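Local structure of chitinase A (Cycas revoluta, 4MNK) at residues Asn85-Asn90 with Gln125-Asn130; Gln275-Gly280 with Asp298-Gly303; Leu31-Ala36 with Glu56-Thr61; Leu106-Gly111 with Arg143-Thr148. The protein probably hydrolyses chitin as a class V member of glycoside hydrolase family 18, and here holds N-acetylglucosamine sugars in its binding sites. All coordinates share one frame; numbering follows the deposited sequence. Where two conformers were deposited one is given.

Interaction 1 (Asn85-Asn90 with Gln125-Asn130); sequences NFAKLN and QLEMEN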
loop_
_atom_site.group_PDB
_atom_site.type_symbol
_atom_site.label_atom_id
_atom_site.label_comp_id
_atom_site.label_asym_id
_atom_site.label_seq_id
_atom_site.Cartn_x
_atom_site.Cartn_y
_atom_site.Cartn_z
ATOM N N ASN A 85 -10.236 11.695 -11.072
ATOM C CA ASN A 85 -9.496 11.611 -12.322
ATOM C C ASN A 85 -9.588 10.238 -12.983
ATOM O O ASN A 85 -9.784 10.157 -14.192
ATOM C CB ASN A 85 -8.042 12.047 -12.125
ATOM C CG ASN A 85 -7.894 13.553 -12.036
ATOM O OD1 ASN A 85 -8.799 14.299 -12.409
ATOM N ND2 ASN A 85 -6.748 14.007 -11.543
ATOM N N PHE A 86 -9.463 9.167 -12.198
ATOM C CA PHE A 86 -9.661 7.815 -12.728
ATOM C C PHE A 86 -11.073 7.633 -13.285
ATOM O O PHE A 86 -11.254 7.041 -14.349
ATOM C CB PHE A 86 -9.388 6.744 -11.669
ATOM C CG PHE A 86 -7.971 6.231 -11.658
ATOM C CD1 PHE A 86 -7.158 6.441 -10.550
ATOM C CD2 PHE A 86 -7.456 5.518 -12.740
ATOM C CE1 PHE A 86 -5.853 5.957 -10.523
ATOM C CE2 PHE A 86 -6.152 5.037 -12.723
ATOM C CZ PHE A 86 -5.351 5.257 -11.609
ATOM N N ALA A 87 -12.070 8.151 -12.569
ATOM C CA ALA A 87 -13.462 8.030 -13.001
ATOM C C ALA A 87 -13.700 8.753 -14.329
ATOM O O ALA A 87 -14.390 8.231 -15.208
ATOM C CB ALA A 87 -14.406 8.538 -11.922
ATOM N N LYS A 88 -13.115 9.940 -14.483
ATOM C CA LYS A 88 -13.204 10.685 -15.744
ATOM C C LYS A 88 -12.476 9.950 -16.865
ATOM O O LYS A 88 -13.013 9.779 -17.964
ATOM C CB LYS A 88 -12.626 12.094 -15.590
ATOM C CG LYS A 88 -13.524 13.060 -14.834
ATOM C CD LYS A 88 -12.967 14.478 -14.829
ATOM C CE LYS A 88 -11.798 14.627 -13.867
ATOM N NZ LYS A 88 -11.290 16.026 -13.811
ATOM N N LEU A 89 -11.254 9.513 -16.569
ATOM C CA LEU A 89 -10.421 8.778 -17.511
ATOM C C LEU A 89 -11.110 7.536 -18.061
ATOM O O LEU A 89 -11.179 7.338 -19.275
ATOM C CB LEU A 89 -9.114 8.365 -16.826
ATOM C CG LEU A 89 -8.248 7.303 -17.506
ATOM C CD1 LEU A 89 -7.718 7.781 -18.843
ATOM C CD2 LEU A 89 -7.115 6.907 -16.583
ATOM N N ASN A 90 -11.615 6.700 -17.159
ATOM C CA ASN A 90 -12.033 5.354 -17.534
ATOM C C ASN A 90 -13.289 5.312 -18.402
ATOM O O ASN A 90 -13.543 4.317 -19.077
ATOM C CB ASN A 90 -12.175 4.469 -16.293
ATOM C CG ASN A 90 -10.854 4.259 -15.568
ATOM O OD1 ASN A 90 -9.779 4.464 -16.136
ATOM N ND2 ASN A 90 -10.930 3.847 -14.306
ATOM N N GLN A 125 -20.627 0.065 -9.450
ATOM C CA GLN A 125 -20.489 -0.897 -10.549
ATOM C C GLN A 125 -19.979 -0.287 -11.858
ATOM O O GLN A 125 -19.105 -0.864 -12.508
ATOM C CB GLN A 125 -21.800 -1.664 -10.776
ATOM C CG GLN A 125 -21.723 -2.781 -11.822
ATOM C CD GLN A 125 -20.674 -3.844 -11.510
ATOM O OE1 GLN A 125 -20.468 -4.219 -10.354
ATOM N NE2 GLN A 125 -20.016 -4.343 -12.551
ATOM N N LEU A 126 -20.516 0.873 -12.240
ATOM C CA LEU A 126 -20.064 1.560 -13.452
ATOM C C LEU A 126 -18.558 1.806 -13.433
ATOM O O LEU A 126 -17.874 1.601 -14.438
ATOM C CB LEU A 126 -20.813 2.884 -13.657
ATOM C CG LEU A 126 -20.328 3.758 -14.824
ATOM C CD1 LEU A 126 -20.468 3.038 -16.166
ATOM C CD2 LEU A 126 -21.055 5.090 -14.848
ATOM N N GLU A 127 -18.049 2.235 -12.284
ATOM C CA GLU A 127 -16.629 2.527 -12.143
ATOM C C GLU A 127 -15.759 1.277 -12.221
ATOM O O GLU A 127 -14.669 1.323 -12.789
ATOM C CB GLU A 127 -16.354 3.340 -10.877
ATOM C CG GLU A 127 -17.027 4.715 -10.876
ATOM C CD GLU A 127 -16.792 5.506 -12.162
ATOM O OE1 GLU A 127 -15.691 5.414 -12.746
ATOM O OE2 GLU A 127 -17.712 6.234 -12.584
ATOM N N MET A 128 -16.243 0.161 -11.678
ATOM C CA MET A 128 -15.542 -1.112 -11.835
ATOM C C MET A 128 -15.523 -1.546 -13.303
ATOM O O MET A 128 -14.480 -1.945 -13.817
ATOM C CB MET A 128 -16.154 -2.205 -10.954
ATOM C CG MET A 128 -15.408 -3.546 -11.007
ATOM S SD MET A 128 -13.687 -3.458 -10.459
ATOM C CE MET A 128 -13.902 -3.429 -8.682
ATOM N N GLU A 129 -16.673 -1.443 -13.969
ATOM C CA GLU A 129 -16.792 -1.804 -15.382
ATOM C C GLU A 129 -15.816 -1.023 -16.258
ATOM O O GLU A 129 -15.165 -1.589 -17.138
ATOM C CB GLU A 129 -18.226 -1.588 -15.873
ATOM C CG GLU A 129 -19.223 -2.618 -15.360
ATOM C CD GLU A 129 -20.675 -2.236 -15.612
ATOM O OE1 GLU A 129 -20.939 -1.152 -16.178
ATOM O OE2 GLU A 129 -21.562 -3.030 -15.232
ATOM N N ASN A 130 -15.710 0.279 -16.009
ATOM C CA ASN A 130 -14.813 1.118 -16.794
ATOM C C ASN A 130 -13.340 0.903 -16.445
ATOM O O ASN A 130 -12.472 1.012 -17.313
ATOM C CB ASN A 130 -15.207 2.590 -16.681
ATOM C CG ASN A 130 -16.532 2.899 -17.370
ATOM O OD1 ASN A 130 -17.066 2.083 -18.128
ATOM N ND2 ASN A 130 -17.062 4.087 -17.115
HETATM O O HOH W 1 -15.542 5.778 -15.387
HETATM O O HOH W 2 -13.585 3.788 -13.018
#

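Interaction 2 (Gln275-Gly280 with Asp298-Gly303); sequences QNFIRG and DNVWVG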
loop_
_atom_site.group_PDB
_atom_site.type_symbol
_atom_site.label_atom_id
_atom_site.label_comp_id
_atom_site.label_asym_id
_atom_site.label_seq_id
_atom_site.Cartn_x
_atom_site.Cartn_y
_atom_site.Cartn_z
ATOM N N GLN A 275 8.467 5.063 18.026
ATOM C CA GLN A 275 9.659 4.690 18.791
ATOM C C GLN A 275 10.137 5.841 19.681
ATOM O O GLN A 275 10.507 5.621 20.838
ATOM C CB GLN A 275 10.790 4.211 17.871
ATOM C CG GLN A 275 10.440 2.996 17.013
ATOM C CD GLN A 275 10.050 1.783 17.837
ATOM O OE1 GLN A 275 10.906 1.066 18.352
ATOM N NE2 GLN A 275 8.749 1.541 17.953
ATOM N N ASN A 276 10.112 7.061 19.145
ATOM C CA ASN A 276 10.421 8.259 19.929
ATOM C C ASN A 276 9.432 8.436 21.083
ATOM O O ASN A 276 9.827 8.764 22.201
ATOM C CB ASN A 276 10.412 9.510 19.041
ATOM C CG ASN A 276 11.506 9.501 17.983
ATOM O OD1 ASN A 276 12.492 8.770 18.085
ATOM N ND2 ASN A 276 11.334 10.329 16.960
ATOM N N PHE A 277 8.153 8.203 20.793
ATOM C CA PHE A 277 7.065 8.276 21.771
ATOM C C PHE A 277 7.341 7.338 22.950
ATOM O O PHE A 277 7.247 7.748 24.112
ATOM C CB PHE A 277 5.755 7.925 21.052
ATOM C CG PHE A 277 4.500 8.126 21.866
ATOM C CD1 PHE A 277 3.520 7.137 21.869
ATOM C CD2 PHE A 277 4.263 9.304 22.576
ATOM C CE1 PHE A 277 2.333 7.302 22.584
ATOM C CE2 PHE A 277 3.079 9.476 23.296
ATOM C CZ PHE A 277 2.115 8.471 23.301
ATOM N N ILE A 278 7.723 6.099 22.643
ATOM C CA ILE A 278 8.052 5.096 23.658
ATOM C C ILE A 278 9.311 5.477 24.452
ATOM O O ILE A 278 9.322 5.396 25.684
ATOM C CB ILE A 278 8.191 3.680 23.028
ATOM C CG1 ILE A 278 6.840 3.205 22.477
ATOM C CG2 ILE A 278 8.733 2.674 24.041
ATOM C CD1 ILE A 278 6.939 2.081 21.462
ATOM N N ARG A 279 10.365 5.897 23.754
ATOM C CA ARG A 279 11.594 6.331 24.424
ATOM C C ARG A 279 11.368 7.557 25.317
ATOM O O ARG A 279 12.075 7.749 26.309
ATOM C CB ARG A 279 12.721 6.570 23.414
ATOM C CG ARG A 279 13.481 5.297 23.045
ATOM C CD ARG A 279 14.677 5.571 22.144
ATOM N NE ARG A 279 14.315 5.464 20.736
ATOM C CZ ARG A 279 14.023 6.494 19.946
ATOM N NH1 ARG A 279 13.700 6.276 18.681
ATOM N NH2 ARG A 279 14.059 7.737 20.410
ATOM N N GLY A 280 10.360 8.357 24.980
ATOM C CA GLY A 280 9.982 9.519 25.771
ATOM C C GLY A 280 9.002 9.236 26.897
ATOM O O GLY A 280 8.494 10.167 27.523
ATOM N N ASP A 298 -0.018 9.886 28.915
ATOM C CA ASP A 298 -0.987 10.930 29.239
ATOM C C ASP A 298 -2.265 10.745 28.405
ATOM O O ASP A 298 -2.886 9.688 28.490
ATOM C CB ASP A 298 -0.345 12.318 29.115
ATOM C CG ASP A 298 0.827 12.493 30.071
ATOM O OD1 ASP A 298 0.706 12.070 31.242
ATOM O OD2 ASP A 298 1.875 13.036 29.660
ATOM N N ASN A 299 -2.641 11.727 27.587
ATOM C CA ASN A 299 -3.865 11.606 26.785
ATOM C C ASN A 299 -3.670 11.140 25.335
ATOM O O ASN A 299 -4.594 11.230 24.529
ATOM C CB ASN A 299 -4.677 12.911 26.828
ATOM C CG ASN A 299 -4.007 14.050 26.086
ATOM O OD1 ASN A 299 -2.778 14.136 26.022
ATOM N ND2 ASN A 299 -4.817 14.940 25.522
ATOM N N VAL A 300 -2.482 10.636 25.004
ATOM C CA VAL A 300 -2.194 10.199 23.635
ATOM C C VAL A 300 -2.091 8.674 23.551
ATOM O O VAL A 300 -1.401 8.047 24.353
ATOM C CB VAL A 300 -0.919 10.887 23.072
ATOM C CG1 VAL A 300 -0.584 10.371 21.679
ATOM C CG2 VAL A 300 -1.098 12.400 23.038
ATOM N N TRP A 301 -2.786 8.098 22.573
ATOM C CA TRP A 301 -2.855 6.652 22.378
ATOM C C TRP A 301 -2.647 6.372 20.898
ATOM O O TRP A 301 -3.272 7.011 20.054
ATOM C CB TRP A 301 -4.241 6.162 22.794
ATOM C CG TRP A 301 -4.429 4.676 23.008
ATOM C CD1 TRP A 301 -4.453 4.031 24.209
ATOM C CD2 TRP A 301 -4.684 3.669 22.011
ATOM N NE1 TRP A 301 -4.690 2.691 24.030
ATOM C CE2 TRP A 301 -4.836 2.439 22.692
ATOM C CE3 TRP A 301 -4.793 3.684 20.614
ATOM C CZ2 TRP A 301 -5.095 1.236 22.025
ATOM C CZ3 TRP A 301 -5.044 2.478 19.951
ATOM C CH2 TRP A 301 -5.192 1.275 20.659
ATOM N N VAL A 302 -1.780 5.418 20.580
ATOM C CA VAL A 302 -1.522 5.069 19.184
ATOM C C VAL A 302 -1.510 3.551 18.992
ATOM O O VAL A 302 -0.907 2.828 19.783
ATOM C CB VAL A 302 -0.216 5.742 18.652
ATOM C CG1 VAL A 302 1.014 5.275 19.436
ATOM C CG2 VAL A 302 -0.041 5.505 17.148
ATOM N N GLY A 303 -2.202 3.083 17.955
ATOM C CA GLY A 303 -2.202 1.667 17.584
ATOM C C GLY A 303 -1.385 1.470 16.323
ATOM O O GLY A 303 -1.497 2.257 15.381
#

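Interaction 3 (Leu31-Ala36 with Glu56-Thr61); sequences LYYAFA and EDFTPT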
loop_
_atom_site.group_PDB
_atom_site.type_symbol
_atom_site.label_atom_id
_atom_site.label_comp_id
_atom_site.label_asym_id
_atom_site.label_seq_id
_atom_site.Cartn_x
_atom_site.Cartn_y
_atom_site.Cartn_z
ATOM N N LEU A 31 10.675 -2.254 -5.034
ATOM C CA LEU A 31 10.463 -0.942 -4.433
ATOM C C LEU A 31 9.658 -0.064 -5.375
ATOM O O LEU A 31 9.957 0.024 -6.568
ATOM C CB LEU A 31 11.795 -0.284 -4.075
ATOM C CG LEU A 31 12.522 -0.896 -2.878
ATOM C CD1 LEU A 31 13.975 -0.454 -2.860
ATOM C CD2 LEU A 31 11.817 -0.544 -1.569
ATOM N N TYR A 32 8.628 0.571 -4.826
ATOM C CA TYR A 32 7.724 1.404 -5.601
ATOM C C TYR A 32 8.003 2.880 -5.367
ATOM O O TYR A 32 8.245 3.310 -4.231
ATOM C CB TYR A 32 6.276 1.136 -5.202
ATOM C CG TYR A 32 5.645 -0.162 -5.666
ATOM C CD1 TYR A 32 6.231 -1.405 -5.405
ATOM C CD2 TYR A 32 4.416 -0.145 -6.310
ATOM C CE1 TYR A 32 5.614 -2.589 -5.816
ATOM C CE2 TYR A 32 3.794 -1.316 -6.705
ATOM C CZ TYR A 32 4.393 -2.529 -6.460
ATOM O OH TYR A 32 3.755 -3.679 -6.857
ATOM N N TYR A 33 7.948 3.646 -6.453
ATOM C CA TYR A 33 7.949 5.102 -6.409
ATOM C C TYR A 33 6.493 5.565 -6.409
ATOM O O TYR A 33 5.738 5.234 -7.322
ATOM C CB TYR A 33 8.679 5.641 -7.640
ATOM C CG TYR A 33 8.845 7.143 -7.711
ATOM C CD1 TYR A 33 10.085 7.729 -7.481
ATOM C CD2 TYR A 33 7.773 7.977 -8.038
ATOM C CE1 TYR A 33 10.256 9.103 -7.554
ATOM C CE2 TYR A 33 7.936 9.362 -8.109
ATOM C CZ TYR A 33 9.184 9.912 -7.868
ATOM O OH TYR A 33 9.368 11.277 -7.940
ATOM N N ALA A 34 6.108 6.329 -5.389
ATOM C CA ALA A 34 4.735 6.826 -5.243
ATOM C C ALA A 34 4.743 8.359 -5.191
ATOM O O ALA A 34 5.368 8.920 -4.296
ATOM C CB ALA A 34 4.108 6.252 -3.971
ATOM N N PHE A 35 4.080 9.068 -6.112
ATOM C CA PHE A 35 3.243 8.548 -7.191
ATOM C C PHE A 35 3.455 9.385 -8.449
ATOM O O PHE A 35 3.743 10.587 -8.375
ATOM C CB PHE A 35 1.754 8.685 -6.841
ATOM C CG PHE A 35 1.308 7.869 -5.663
ATOM C CD1 PHE A 35 0.965 6.531 -5.817
ATOM C CD2 PHE A 35 1.184 8.454 -4.404
ATOM C CE1 PHE A 35 0.538 5.772 -4.729
ATOM C CE2 PHE A 35 0.749 7.709 -3.311
ATOM C CZ PHE A 35 0.430 6.365 -3.471
ATOM N N ALA A 36 3.273 8.760 -9.608
ATOM C CA ALA A 36 3.056 9.506 -10.840
ATOM C C ALA A 36 1.610 10.003 -10.831
ATOM O O ALA A 36 0.735 9.379 -10.216
ATOM C CB ALA A 36 3.313 8.626 -12.041
ATOM N N GLU A 56 14.069 9.700 -12.061
ATOM C CA GLU A 56 15.110 9.050 -12.851
ATOM C C GLU A 56 16.158 8.370 -11.971
ATOM O O GLU A 56 16.593 7.254 -12.261
ATOM C CB GLU A 56 15.791 10.062 -13.776
ATOM C CG GLU A 56 16.933 9.456 -14.580
ATOM C CD GLU A 56 17.779 10.468 -15.328
ATOM O OE1 GLU A 56 18.694 10.018 -16.043
ATOM O OE2 GLU A 56 17.549 11.690 -15.209
ATOM N N ASP A 57 16.562 9.044 -10.899
ATOM C CA ASP A 57 17.643 8.549 -10.054
ATOM C C ASP A 57 17.210 7.438 -9.105
ATOM O O ASP A 57 18.050 6.712 -8.581
ATOM C CB ASP A 57 18.265 9.692 -9.245
ATOM C CG ASP A 57 19.107 10.636 -10.090
ATOM O OD1 ASP A 57 19.337 10.364 -11.291
ATOM O OD2 ASP A 57 19.549 11.661 -9.532
ATOM N N PHE A 58 15.901 7.309 -8.890
ATOM C CA PHE A 58 15.357 6.366 -7.911
ATOM C C PHE A 58 15.893 4.947 -8.097
ATOM O O PHE A 58 16.426 4.350 -7.159
ATOM C CB PHE A 58 13.824 6.370 -7.962
ATOM C CG PHE A 58 13.177 5.444 -6.965
ATOM C CD1 PHE A 58 13.011 5.836 -5.639
ATOM C CD2 PHE A 58 12.718 4.187 -7.353
ATOM C CE1 PHE A 58 12.409 4.992 -4.715
ATOM C CE2 PHE A 58 12.115 3.334 -6.433
ATOM C CZ PHE A 58 11.957 3.739 -5.112
ATOM N N THR A 59 15.747 4.407 -9.303
ATOM C CA THR A 59 16.077 3.002 -9.536
ATOM C C THR A 59 17.586 2.713 -9.461
ATOM O O THR A 59 17.989 1.813 -8.722
ATOM C CB THR A 59 15.403 2.450 -10.816
ATOM O OG1 THR A 59 13.982 2.616 -10.701
ATOM C CG2 THR A 59 15.721 0.976 -11.008
ATOM N N PRO A 60 18.427 3.487 -10.187
ATOM C CA PRO A 60 19.871 3.287 -10.009
ATOM C C PRO A 60 20.323 3.435 -8.552
ATOM O O PRO A 60 21.190 2.687 -8.103
ATOM C CB PRO A 60 20.492 4.379 -10.887
ATOM C CG PRO A 60 19.462 4.651 -11.922
ATOM C CD PRO A 60 18.144 4.493 -11.230
ATOM N N THR A 61 19.721 4.369 -7.816
ATOM C CA THR A 61 20.089 4.580 -6.417
ATOM C C THR A 61 19.774 3.368 -5.544
ATOM O O THR A 61 20.654 2.869 -4.837
ATOM C CB THR A 61 19.435 5.848 -5.830
ATOM O OG1 THR A 61 20.021 6.999 -6.442
ATOM C CG2 THR A 61 19.646 5.938 -4.321
#

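Interaction 4 (Leu106-Gly111 with Arg143-Thr148); sequences LARRYG and REEART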
loop_
_atom_site.group_PDB
_atom_site.type_symbol
_atom_site.label_atom_id
_atom_site.label_comp_id
_atom_site.label_asym_id
_atom_site.label_seq_id
_atom_site.Cartn_x
_atom_site.Cartn_y
_atom_site.Cartn_z
ATOM N N LEU A 106 6.367 6.124 -19.671
ATOM C CA LEU A 106 6.900 6.663 -18.423
ATOM C C LEU A 106 7.783 5.656 -17.686
ATOM O O LEU A 106 8.888 5.994 -17.243
ATOM C CB LEU A 106 5.759 7.127 -17.517
ATOM C CG LEU A 106 6.148 7.940 -16.283
ATOM C CD1 LEU A 106 6.518 9.356 -16.673
ATOM C CD2 LEU A 106 4.996 7.956 -15.305
ATOM N N ALA A 107 7.300 4.420 -17.558
ATOM C CA ALA A 107 8.064 3.380 -16.878
ATOM C C ALA A 107 9.404 3.154 -17.577
ATOM O O ALA A 107 10.447 3.095 -16.927
ATOM C CB ALA A 107 7.265 2.089 -16.795
ATOM N N ARG A 108 9.380 3.060 -18.906
ATOM C CA ARG A 108 10.612 2.878 -19.670
ATOM C C ARG A 108 11.534 4.093 -19.574
ATOM O O ARG A 108 12.749 3.936 -19.458
ATOM C CB ARG A 108 10.314 2.549 -21.138
ATOM C CG ARG A 108 9.597 1.217 -21.362
ATOM C CD ARG A 108 10.354 0.042 -20.760
ATOM N NE ARG A 108 9.800 -1.232 -21.209
ATOM C CZ ARG A 108 10.064 -2.413 -20.656
ATOM N NH1 ARG A 108 10.874 -2.503 -19.607
ATOM N NH2 ARG A 108 9.506 -3.508 -21.150
ATOM N N ARG A 109 10.955 5.291 -19.597
ATOM C CA ARG A 109 11.737 6.528 -19.580
ATOM C C ARG A 109 12.583 6.700 -18.314
ATOM O O ARG A 109 13.698 7.223 -18.382
ATOM C CB ARG A 109 10.827 7.740 -19.788
ATOM C CG ARG A 109 11.578 9.045 -19.966
ATOM C CD ARG A 109 10.700 10.111 -20.601
ATOM N NE ARG A 109 10.309 9.760 -21.964
ATOM C CZ ARG A 109 9.070 9.456 -22.336
ATOM N NH1 ARG A 109 8.814 9.147 -23.600
ATOM N NH2 ARG A 109 8.083 9.467 -21.449
ATOM N N TYR A 110 12.063 6.254 -17.172
ATOM C CA TYR A 110 12.790 6.373 -15.910
ATOM C C TYR A 110 13.461 5.083 -15.437
ATOM O O TYR A 110 14.069 5.062 -14.370
ATOM C CB TYR A 110 11.887 6.941 -14.811
ATOM C CG TYR A 110 11.409 8.354 -15.058
ATOM C CD1 TYR A 110 10.051 8.643 -15.112
ATOM C CD2 TYR A 110 12.315 9.404 -15.225
ATOM C CE1 TYR A 110 9.605 9.937 -15.333
ATOM C CE2 TYR A 110 11.877 10.705 -15.452
ATOM C CZ TYR A 110 10.519 10.960 -15.506
ATOM O OH TYR A 110 10.071 12.238 -15.727
ATOM N N GLY A 111 13.349 4.014 -16.219
ATOM C CA GLY A 111 14.037 2.763 -15.906
ATOM C C GLY A 111 13.355 1.899 -14.859
ATOM O O GLY A 111 14.015 1.115 -14.172
ATOM N N ARG A 143 1.967 -6.240 -23.107
ATOM C CA ARG A 143 2.418 -7.394 -23.884
ATOM C C ARG A 143 2.923 -6.999 -25.272
ATOM O O ARG A 143 3.930 -7.533 -25.743
ATOM C CB ARG A 143 1.322 -8.456 -23.963
ATOM C CG ARG A 143 1.213 -9.256 -22.677
ATOM C CD ARG A 143 0.028 -10.201 -22.658
ATOM N NE ARG A 143 -0.012 -10.963 -21.409
ATOM C CZ ARG A 143 0.653 -12.096 -21.189
ATOM N NH1 ARG A 143 0.549 -12.704 -20.016
ATOM N NH2 ARG A 143 1.423 -12.627 -22.135
ATOM N N GLU A 144 2.244 -6.047 -25.906
ATOM C CA GLU A 144 2.647 -5.543 -27.222
ATOM C C GLU A 144 3.996 -4.815 -27.179
ATOM O O GLU A 144 4.827 -4.991 -28.072
ATOM C CB GLU A 144 1.549 -4.645 -27.815
ATOM C CG GLU A 144 1.877 -3.994 -29.171
ATOM C CD GLU A 144 2.079 -4.993 -30.310
ATOM O OE1 GLU A 144 1.654 -6.164 -30.190
ATOM O OE2 GLU A 144 2.667 -4.596 -31.338
ATOM N N GLU A 145 4.213 -4.015 -26.135
ATOM C CA GLU A 145 5.470 -3.285 -25.970
ATOM C C GLU A 145 6.645 -4.240 -25.769
ATOM O O GLU A 145 7.741 -3.989 -26.268
ATOM C CB GLU A 145 5.374 -2.283 -24.815
ATOM C CG GLU A 145 6.547 -1.310 -24.723
ATOM C CD GLU A 145 7.694 -1.813 -23.853
ATOM O OE1 GLU A 145 7.543 -2.850 -23.169
ATOM O OE2 GLU A 145 8.756 -1.159 -23.848
ATOM N N ALA A 146 6.407 -5.327 -25.037
ATOM C CA ALA A 146 7.413 -6.376 -24.852
ATOM C C ALA A 146 7.802 -7.016 -26.183
ATOM O O ALA A 146 8.976 -7.312 -26.416
ATOM C CB ALA A 146 6.903 -7.430 -23.893
ATOM N N ARG A 147 6.813 -7.216 -27.051
ATOM C CA ARG A 147 7.029 -7.811 -28.368
ATOM C C ARG A 147 7.855 -6.904 -29.279
ATOM O O ARG A 147 8.786 -7.368 -29.940
ATOM C CB ARG A 147 5.696 -8.158 -29.017
ATOM N N THR A 148 7.521 -5.614 -29.299
ATOM C CA THR A 148 8.186 -4.653 -30.183
ATOM C C THR A 148 9.579 -4.243 -29.694
ATOM O O THR A 148 10.482 -4.032 -30.508
ATOM C CB THR A 148 7.326 -3.388 -30.428
ATOM O OG1 THR A 148 7.030 -2.752 -29.178
ATOM C CG2 THR A 148 6.023 -3.746 -31.141
#

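Interaction 1 (Asn85-Asn90 with Gln125-Asn130)
Ala87 lies beside Glu127 and Asn90 beside Asn130 where helices 80-90 and 125-149 approach each other on the outside of a TIM barrel, with CA atoms 6.4 Å apart in the first pair and 5.1 Å in the second. At the closer point the two asparagines meet through their CB atoms, 3.6 Å apart, while Asn130 CB also rests on Asn90 O. That carbonyl is bonded elsewhere, to Arg96. At the other point Glu127 bends back at its second torsion (chi2 -49°), and this bend brings its carboxylate over Ala87, with OE1 3.4 Å from Ala87 CA. Two waters do the polar joining. One donates to Ala87 O and to Glu127 OE1, at 2.7 Å each, and accepts from Asn130 ND2; the other donates to Glu127 O and to the same OE1. OE1 therefore accepts a hydrogen bond from both waters and links the two bridges. A leucine in place of Glu127 would probably leave both waters without this shared acceptor, so the link between the two bridges would be lost. Deeper in, Phe86 stacks on Tyr119 of strand 114-119, and Asn90 and Glu127 also touch this tyrosine, which ties the junction to the barrel wall. Asn90 ND2 completes the second bridge by donating to its water over 3.0 Å.

Interaction 2 (Gln275-Gly280 with Asp298-Gly303)
The alpha+beta insertion domain that class V chitinases add to the family 18 barrel is packed here, where Phe277 of helix 271-279 meets Val300 and Val302 of strand 300-304. The two valines lie two residues apart on the strand and both point their CB atoms at the helix, while the intervening Trp301 points away and meets Tyr294 and Trp245. Phe277 extends its ring toward the strand, CG lying anti to its backbone N (chi1 -172°), and the ring spans both valines. Its CZ touches Val300 CG1 at 3.7 Å, the side chains crossing at a slant; its CD1 and CE1 both lie 4.0 Å from Val302 CG1. This methyl stands between the backbone N and the carbonyl carbon of its own residue (chi1 62°), the rotation that turns it to the ring. Strand 292-297, antiparallel to 300-304, adds Ala295 and Lys297 to the surroundings of the phenyl ring. Replacing Phe277 by an alanine would probably open a gap between helix and strand, leaving CG1 of Val300 and of Val302 without the ring they pack against. On the far side of the helix Arg279 grips Asn276 OD1 end-on, from NH1 at 2.8 Å and NH2 at 3.0 Å, with Gln275 O over the face of its guanidinium. Across the contact, Val300 O lies in the plane of the Phe277 ring at its edge, 3.7 Å from CZ.

Interaction 3 (Leu31-Ala36 with Glu56-Thr61)
Tyr33 and Phe58 form the tight part of a strand-helix packing within the beta-alpha-beta unit of strand 30-36, helix 52-63 and strand 70-77 of the TIM barrel. The short segments run nearly antiparallel, at 164°, with their axes 9.8 Å apart. The rings make a T-shaped pair: the edge of Tyr33, led by CD1, meets the face of Phe58, with centroids 5.6 Å apart and planes at 89°. With CG anti to its backbone N (chi1 -179°), Phe58 reaches straight to the strand and also meets Trp10 and Phe112. The fit is looser towards Leu31, whose CB stands 4.2 Å from Phe58 CZ, and the solvent side of the helix takes no part: Glu56 and Pro60 are exposed, and Asp57 pairs with Lys53. Further along the strand, after a cis peptide, Phe35 touches the bound sugars. On the helix, Asp57 O accepts twice from Thr61, from its N at 3.0 Å and from OG1 at 2.9 Å.

Interaction 4 (Leu106-Gly111 with Arg143-Thr148)
Arg108 and Glu145, the nearest pair of the two segments, have CA atoms 10.2 Å apart, and their side chains close the distance between helices 93-110 and 125-149. They approach from opposite directions and join in a bidentate salt bridge. The guanidinium presents its side, NE and NH2, to the carboxylate, one nitrogen to each oxygen. Arg108 NH2 reaches the syn lone pair of Glu145 OE1 over 2.9 Å, close to straight at 163° and with the oxygen in the guanidinium plane. Arg108 NE meets OE2 of Glu145 at 2.8 Å, also on the syn side but well out of the carboxylate plane. This bond is more bent than the other, and the two flat groups are turned 37° against each other instead of lying coplanar. Both chains are bent to get there: Glu145 leaves with CG anti to its backbone N and then turns at chi2 (-90°). Arg108 NH2 also donates to Pro152 O, and the arginine chain touches Leu154, so the group is held against the segment that follows helix 125-149. With this further bond to Pro152 O, NH2 has two partners, which should help fix the rotation of the guanidinium. Just beyond Arg108, Gly111 has positive phi and forms a Schellman motif. The whole is a side-on, bidentate arginine-glutamate salt bridge between two helices of the outer layer of a TIM barrel, near the protein surface.

In the fold
Along the chain interaction 3 comes first, then interactions 1 and 4, whose segments alternate, and interaction 2 last. Interactions 1 and 4 share helix 125-149, which meets helix 80-90 near its start and helix 93-110 near its end, the two centres 24 Å apart. Interactions 3 and 4 touch: Thr59 CG2 lies 3.6 Å from Gly111 O, and Ala36 CB packs on Leu106 CD2, so the strand-helix packing borders the helix pair. Interaction 2 stands apart, 41 Å from interaction 1 and 46 Å from interaction 4 between centres, on the other side of the protein's centre from both. Three contacts thus join the barrel's own elements, while interaction 2 packs the inserted domain; interaction 3 is the one that includes a residue of the sugar-binding pocket.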